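Hypothetical protein PA4535 (Pseudomonas aeruginosa, PDB 1Y0K) is of unknown function but may be an endonuclease-like protein of the PDDEXK clan. Local coordinates at residues C34-F37 with L38-L41. Residues are numbered along the deposited sequence; the frame is centred on the assembly and turned at random.
Sequences CQRF and LEAL
Phe37 and Leu41 meet one turn apart at the C-terminal end of helix 26-40, an alpha-helix that packs on the central mixed beta-sheet of a domain probably related to the PDDEXK nucleases. The tight side is apolar. CD1 of Leu41 sits over one face of the Phe37 ring, 4.0 Å from the centroid and 28° off the normal, a CH-pi contact; the displacement is toward the outer rim, since the closest carbon, Phe37 CZ, is 3.6 Å from Leu41 CD1. With CG anti to the backbone N (chi1 177°), the ring reaches Ser173 and Val175 of strand 171-175 and Val182 of strand 179-185, while Cys34 touches Phe67 and Val69.

The backbone repeat is regular at first: Leu38 N donates to Cys34 O over 2.9 Å, and the N-H of Glu39 and of Ala40 follow to Gln35 O and Arg36 O. The last bond, Leu41 N to Phe37 O, is longer at 3.1 Å and more bent at the hydrogen than that of Leu38.

The more solvent-accessible side is polar. Arg36, its chain bent at chi2 and chi3, runs alongside the extended Glu39 and grips it side-on in a salt bridge, while Trp32 makes a cation-pi contact with Arg36. Glu39 OE2 is also hydrogen-bonded to the hydroxyl of Tyr45. Both carboxylate oxygens lie close to the guanidinium plane but are approached from above their own, the planes being 51° apart: Arg36 NE meets Glu39 OE1 at 3.0 Å, and Arg36 NH1 meets Glu39 OE2 at 2.8 Å.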
loop_
_atom_site.group_PDB
_atom_site.type_symbol
_atom_site.label_atom_id
_atom_site.label_comp_id
_atom_site.label_asym_id
_atom_site.label_seq_id
_atom_site.Cartn_x
_atom_site.Cartn_y
_atom_site.Cartn_z
ATOM N N CYS A 34 3.632 -0.407 7.284
ATOM C CA CYS A 34 2.502 -0.008 8.121
ATOM C C CYS A 34 2.759 1.355 8.769
ATOM O O CYS A 34 1.881 2.206 8.776
ATOM C CB CYS A 34 2.214 -1.073 9.183
ATOM S SG CYS A 34 1.641 -2.640 8.462
ATOM N N GLN A 35 3.956 1.564 9.312
ATOM C CA GLN A 35 4.259 2.865 9.923
ATOM C C GLN A 35 4.163 4.007 8.920
ATOM O O GLN A 35 3.583 5.045 9.226
ATOM C CB GLN A 35 5.639 2.859 10.571
ATOM C CG GLN A 35 5.685 2.123 11.893
ATOM C CD GLN A 35 7.022 2.314 12.582
ATOM O OE1 GLN A 35 7.471 3.443 12.798
ATOM N NE2 GLN A 35 7.664 1.225 12.918
ATOM N N ARG A 36 4.725 3.816 7.725
ATOM C CA ARG A 36 4.678 4.857 6.675
ATOM C C ARG A 36 3.232 5.190 6.305
ATOM O O ARG A 36 2.872 6.357 6.108
ATOM C CB ARG A 36 5.456 4.419 5.424
ATOM C CG ARG A 36 6.986 4.172 5.618
ATOM C CD ARG A 36 7.785 5.392 6.180
ATOM N NE ARG A 36 7.614 5.680 7.613
ATOM C CZ ARG A 36 8.073 4.934 8.623
ATOM N NH1 ARG A 36 7.867 5.319 9.881
ATOM N NH2 ARG A 36 8.717 3.796 8.403
ATOM N N PHE A 37 2.400 4.156 6.218
ATOM C CA PHE A 37 0.976 4.321 5.894
ATOM C C PHE A 37 0.243 5.096 6.991
ATOM O O PHE A 37 -0.499 6.041 6.708
ATOM C CB PHE A 37 0.364 2.925 5.683
ATOM C CG PHE A 37 -1.114 2.915 5.420
ATOM C CD1 PHE A 37 -1.647 3.559 4.308
ATOM C CD2 PHE A 37 -1.967 2.192 6.253
ATOM C CE1 PHE A 37 -3.009 3.513 4.045
ATOM C CE2 PHE A 37 -3.337 2.145 6.008
ATOM C CZ PHE A 37 -3.859 2.809 4.885
ATOM N N LEU A 38 0.458 4.712 8.246
ATOM C CA LEU A 38 -0.189 5.397 9.370
ATOM C C LEU A 38 0.264 6.862 9.445
ATOM O O LEU A 38 -0.544 7.753 9.715
ATOM C CB LEU A 38 0.085 4.661 10.694
ATOM C CG LEU A 38 -0.520 3.251 10.803
ATOM C CD1 LEU A 38 -0.020 2.574 12.075
ATOM C CD2 LEU A 38 -2.043 3.266 10.745
ATOM N N GLU A 39 1.557 7.097 9.202
ATOM C CA GLU A 39 2.089 8.462 9.127
ATOM C C GLU A 39 1.434 9.277 8.014
ATOM O O GLU A 39 1.106 10.442 8.217
ATOM C CB GLU A 39 3.611 8.452 8.987
ATOM C CG GLU A 39 4.277 7.974 10.255
ATOM C CD GLU A 39 5.756 7.745 10.077
ATOM O OE1 GLU A 39 6.263 7.956 8.956
ATOM O OE2 GLU A 39 6.404 7.339 11.064
ATOM N N ALA A 40 1.208 8.652 6.863
ATOM C CA ALA A 40 0.496 9.296 5.754
ATOM C C ALA A 40 -0.906 9.738 6.152
ATOM O O ALA A 40 -1.371 10.795 5.725
ATOM C CB ALA A 40 0.427 8.370 4.555
ATOM N N LEU A 41 -1.568 8.929 6.975
ATOM C CA LEU A 41 -2.942 9.200 7.378
ATOM C C LEU A 41 -3.039 9.982 8.674
ATOM O O LEU A 41 -4.149 10.234 9.150
ATOM C CB LEU A 41 -3.734 7.898 7.519
ATOM C CG LEU A 41 -3.799 6.993 6.288
ATOM C CD1 LEU A 41 -4.799 5.871 6.542
ATOM C CD2 LEU A 41 -4.194 7.787 5.073
#